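Local coordinates for thioesterase domain-containing protein (Pseudomonas aeruginosa, PDB 3F1T) that has a hot dog fold and is probably an acyl-CoA thioesterase, perhaps acting on 1,4-dihydroxy-2-naphthoyl-CoA, at residues Pro5-Glu8 / Arg9-Phe13; Ile69-Val72 / Cys73-Asp77. All coordinates share one frame; numbering follows the deposited sequence.

Contact 1: residues Pro5-Glu8 / Arg9-Phe13; sequences PLLE and RARRF
L7 and R11 meet one turn apart on helix 4-15. A methyl covers a flat face: CD2 of L7 lies over one side of the R11 guanidinium, toward its rim, 3.6 Å from R11 NH1. R11 CG lies beside its own backbone N (chi1 -82°), and the chain then runs extended, back toward L7. On the flank of the helix near V72, L6 CD2 sits more loosely over a face of the R9 guanidinium.

The polar link between E8 and R11 is indirect. Water 1 gives a hydrogen bond to E8 OE2 at 2.7 Å and takes one from R11 NH1 at 2.6 Å, in the plane of the guanidinium. The charged atoms E8 OE2 and R11 NH1 stay 4.6 Å apart. R11 NH2 bonds to V27 O, and the polar end of R9 goes to P76 O.

Backbone bonds run from R9 N to P5 O, A10 N to L6 O, R11 N to L7 O and R12 N to E8 O. These i+4 to i bonds are those of a regular alpha helix, here the N-terminal helix packed beside the hot dog helix 56-70.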
loop_
_atom_site.group_PDB
_atom_site.type_symbol
_atom_site.label_atom_id
_atom_site.label_comp_id
_atom_site.label_asym_id
_atom_site.label_seq_id
_atom_site.Cartn_x
_atom_site.Cartn_y
_atom_site.Cartn_z
ATOM N N PRO B 5 -21.033 -17.559 18.986
ATOM C CA PRO B 5 -19.760 -18.216 19.232
ATOM C C PRO B 5 -18.622 -17.385 18.651
ATOM O O PRO B 5 -17.576 -17.249 19.280
ATOM C CB PRO B 5 -19.884 -19.552 18.475
ATOM C CG PRO B 5 -21.318 -19.672 18.087
ATOM C CD PRO B 5 -21.819 -18.267 17.963
ATOM N N LEU B 6 -18.848 -16.770 17.498
ATOM C CA LEU B 6 -17.798 -15.987 16.859
ATOM C C LEU B 6 -17.573 -14.666 17.589
ATOM O O LEU B 6 -16.449 -14.186 17.688
ATOM C CB LEU B 6 -18.106 -15.751 15.382
ATOM C CG LEU B 6 -17.850 -16.914 14.426
ATOM C CD1 LEU B 6 -18.134 -16.478 12.998
ATOM C CD2 LEU B 6 -16.432 -17.464 14.556
ATOM N N LEU B 7 -18.637 -14.155 18.200
ATOM C CA LEU B 7 -18.583 -12.931 18.988
ATOM C C LEU B 7 -17.808 -13.159 20.273
ATOM O O LEU B 7 -17.005 -12.324 20.679
ATOM C CB LEU B 7 -19.997 -12.461 19.317
ATOM C CG LEU B 7 -20.114 -11.100 19.997
ATOM C CD1 LEU B 7 -19.513 -9.995 19.144
ATOM C CD2 LEU B 7 -21.550 -10.812 20.283
ATOM N N GLU B 8 -18.065 -14.293 20.916
ATOM C CA GLU B 8 -17.370 -14.663 22.134
ATOM C C GLU B 8 -15.882 -14.762 21.864
ATOM O O GLU B 8 -15.061 -14.230 22.621
ATOM C CB GLU B 8 -17.888 -16.002 22.654
ATOM C CG GLU B 8 -19.358 -16.012 22.990
ATOM C CD GLU B 8 -19.740 -14.836 23.868
ATOM O OE1 GLU B 8 -19.012 -14.578 24.863
ATOM O OE2 GLU B 8 -20.688 -14.107 23.500
ATOM N N ARG B 9 -15.539 -15.476 20.796
ATOM C CA ARG B 9 -14.155 -15.584 20.378
ATOM C C ARG B 9 -13.538 -14.225 20.095
ATOM O O ARG B 9 -12.419 -13.961 20.506
ATOM C CB ARG B 9 -14.016 -16.487 19.155
ATOM C CG ARG B 9 -12.600 -17.010 18.955
ATOM C CD ARG B 9 -12.445 -17.630 17.581
ATOM N NE ARG B 9 -12.968 -18.990 17.551
ATOM C CZ ARG B 9 -13.044 -19.731 16.450
ATOM N NH1 ARG B 9 -12.619 -19.242 15.283
ATOM N NH2 ARG B 9 -13.514 -20.968 16.524
ATOM N N ALA B 10 -14.205 -13.427 19.266
ATOM C CA ALA B 10 -13.676 -12.115 18.907
ATOM C C ALA B 10 -13.401 -11.313 20.159
ATOM O O ALA B 10 -12.395 -10.596 20.238
ATOM C CB ALA B 10 -14.652 -11.362 17.986
ATOM N N ARG B 11 -14.289 -11.424 21.147
ATOM C CA ARG B 11 -14.147 -10.640 22.382
ATOM C C ARG B 11 -12.985 -11.097 23.253
ATOM O O ARG B 11 -12.293 -10.273 23.865
ATOM C CB ARG B 11 -15.447 -10.630 23.187
ATOM C CG ARG B 11 -16.434 -9.587 22.676
ATOM C CD ARG B 11 -17.777 -9.637 23.369
ATOM N NE ARG B 11 -18.590 -8.512 22.917
ATOM C CZ ARG B 11 -19.916 -8.504 22.901
ATOM N NH1 ARG B 11 -20.593 -9.490 23.493
ATOM N NH2 ARG B 11 -20.557 -7.471 22.358
ATOM N N ARG B 12 -12.873 -12.411 23.431
ATOM C CA ARG B 12 -11.714 -13.015 24.090
ATOM C C ARG B 12 -10.403 -12.622 23.399
ATOM O O ARG B 12 -9.429 -12.235 24.052
ATOM C CB ARG B 12 -11.871 -14.537 24.092
ATOM C CG ARG B 12 -10.915 -15.260 25.017
ATOM C CD ARG B 12 -11.521 -16.544 25.550
ATOM N NE ARG B 12 -12.044 -17.415 24.495
ATOM C CZ ARG B 12 -11.403 -18.473 24.002
ATOM N NH1 ARG B 12 -10.145 -18.726 24.361
ATOM N NH2 ARG B 12 -12.004 -19.259 23.115
ATOM N N PHE B 13 -10.391 -12.721 22.075
ATOM C CA PHE B 13 -9.288 -12.237 21.251
ATOM C C PHE B 13 -8.906 -10.787 21.584
ATOM O O PHE B 13 -7.757 -10.507 21.918
ATOM C CB PHE B 13 -9.679 -12.386 19.776
ATOM C CG PHE B 13 -8.522 -12.314 18.807
ATOM C CD1 PHE B 13 -7.484 -11.418 19.003
ATOM C CD2 PHE B 13 -8.634 -12.917 17.561
ATOM C CE1 PHE B 13 -6.541 -11.170 17.994
ATOM C CE2 PHE B 13 -7.659 -12.746 16.588
ATOM C CZ PHE B 13 -6.585 -11.895 16.822
HETATM O O HOH W 1 -19.814 -11.783 24.507
#

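Contact 2: residues Ile69-Val72 / Cys73-Asp77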
loop_
_atom_site.group_PDB
_atom_site.type_symbol
_atom_site.label_atom_id
_atom_site.label_comp_id
_atom_site.label_asym_id
_atom_site.label_seq_id
_atom_site.Cartn_x
_atom_site.Cartn_y
_atom_site.Cartn_z
ATOM N N ILE B 69 -8.735 -9.372 13.816
ATOM C CA ILE B 69 -9.705 -10.185 14.535
ATOM C C ILE B 69 -10.757 -10.791 13.612
ATOM O O ILE B 69 -11.388 -11.795 13.938
ATOM C CB ILE B 69 -10.358 -9.386 15.670
ATOM C CG1 ILE B 69 -9.316 -9.067 16.746
ATOM C CG2 ILE B 69 -11.500 -10.175 16.282
ATOM C CD1 ILE B 69 -9.899 -8.344 17.952
ATOM N N SER B 70 -10.945 -10.181 12.453
ATOM C CA SER B 70 -11.915 -10.675 11.481
ATOM C C SER B 70 -11.524 -12.026 10.906
ATOM O O SER B 70 -12.372 -12.740 10.367
ATOM C CB SER B 70 -12.117 -9.661 10.350
ATOM O OG SER B 70 -11.043 -9.708 9.432
ATOM N N THR B 71 -10.285 -12.444 11.149
ATOM C CA THR B 71 -9.868 -13.800 10.791
ATOM C C THR B 71 -10.685 -14.855 11.530
ATOM O O THR B 71 -10.759 -15.993 11.080
ATOM C CB THR B 71 -8.367 -14.044 11.074
ATOM O OG1 THR B 71 -8.103 -13.849 12.469
ATOM C CG2 THR B 71 -7.513 -13.082 10.284
ATOM N N VAL B 72 -11.279 -14.489 12.673
ATOM C CA VAL B 72 -12.068 -15.439 13.452
ATOM C C VAL B 72 -13.245 -15.899 12.610
ATOM O O VAL B 72 -13.765 -17.003 12.797
ATOM C CB VAL B 72 -12.580 -14.872 14.808
ATOM C CG1 VAL B 72 -11.426 -14.394 15.690
ATOM C CG2 VAL B 72 -13.625 -13.761 14.601
ATOM N N CYS B 73 -13.597 -15.093 11.618
ATOM C CA CYS B 73 -14.790 -15.356 10.839
ATOM C C CYS B 73 -14.568 -16.524 9.915
ATOM O O CYS B 73 -15.516 -17.026 9.329
ATOM C CB CYS B 73 -15.197 -14.136 10.023
ATOM S SG CYS B 73 -15.612 -12.705 11.041
ATOM N N VAL B 74 -13.304 -16.856 9.657
ATOM C CA VAL B 74 -13.002 -17.916 8.704
ATOM C C VAL B 74 -12.235 -19.093 9.279
ATOM O O VAL B 74 -12.038 -20.087 8.596
ATOM C CB VAL B 74 -12.262 -17.399 7.458
ATOM C CG1 VAL B 74 -13.162 -16.474 6.656
ATOM C CG2 VAL B 74 -10.947 -16.717 7.847
ATOM N N LEU B 75 -11.664 -18.921 10.460
ATOM C CA LEU B 75 -10.865 -19.977 11.050
ATOM C C LEU B 75 -11.724 -20.849 11.937
ATOM O O LEU B 75 -12.590 -20.348 12.656
ATOM C CB LEU B 75 -9.698 -19.393 11.835
ATOM C CG LEU B 75 -8.701 -18.637 10.958
ATOM C CD1 LEU B 75 -7.537 -18.131 11.780
ATOM C CD2 LEU B 75 -8.213 -19.551 9.832
ATOM N N PRO B 76 -11.555 -22.175 11.814
ATOM C CA PRO B 76 -12.268 -23.117 12.667
ATOM C C PRO B 76 -11.816 -23.043 14.125
ATOM O O PRO B 76 -12.648 -23.066 15.033
ATOM C CB PRO B 76 -11.937 -24.485 12.048
ATOM C CG PRO B 76 -10.696 -24.264 11.227
ATOM C CD PRO B 76 -10.794 -22.845 10.744
ATOM N N ASP B 77 -10.529 -22.825 14.348
ATOM C CA ASP B 77 -10.018 -22.743 15.708
ATOM C C ASP B 77 -9.586 -21.335 16.070
ATOM O O ASP B 77 -9.216 -20.554 15.206
ATOM C CB ASP B 77 -8.858 -23.713 15.889
ATOM C CG ASP B 77 -9.203 -25.099 15.426
ATOM O OD1 ASP B 77 -10.154 -25.688 15.993
ATOM O OD2 ASP B 77 -8.644 -25.529 14.390
HETATM O O HOH W 2 -14.960 -19.325 12.269
#
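C73 folds back on S70, three residues earlier. C73 CB lies 3.2 Å from S70 O. From there SG leaves anti to the carbonyl carbon of C73 (chi1 -62°), which lays it back along the turn. C73 SG comes to 3.3 Å from the same S70 O. C73 SG also meets V72 CG2 in an apolar contact. C73 N gives S70 O a hydrogen bond of 2.9 Å. The donor sits well above the S70 carbonyl plane, consistent with the tighter 3-10 winding.

T71 O takes two hydrogen bonds. V74 N lies above the T71 carbonyl plane, 3.0 Å from T71 O. L75 N approaches T71 O nearly along the C=O axis, but the hydrogen bond is bent, with an N-H...O angle of 138°. Side chains close round the same oxygen: V74 CG2 is 3.3 Å from T71 O, and L75 CG is 3.4 Å from T71 O. L75 CD1 then reaches on to T71 CB.

This is the C-terminal end of helix 56-70, the long helix of the hot dog fold. Residues 71-73 form a short 3-10 segment that passes into the loop leading to strand 83-90. V74 and L75 pack on I114 of the sheet. The hydroxyls of S70 and T71 bond back to the carbonyls of C67 and G68, and S70 OG also pairs with T116 OG1.

Water 2 donates to both V72 O and L75 O, bridging the two carbonyl oxygens.

How the contacts relate
Contact 1 comes first along the chain, on the N-terminal helix 4-15. Contact 2 follows at the end of helix 56-70 and in the loop toward strand 83-90. Their centres are 9 Å apart, and they touch. The R9 guanidinium joins them through two probable hydrogen bonds: R9 NH2 to P76 O at 2.7 Å and R9 NH1 to L75 O at 2.9 Å. A10 and F13 pack on I69, and F13 also reaches V72. The N-terminal helix is thus tied by polar and apolar contacts to the end of the hot dog helix, whose S70 packs on strand 100-109.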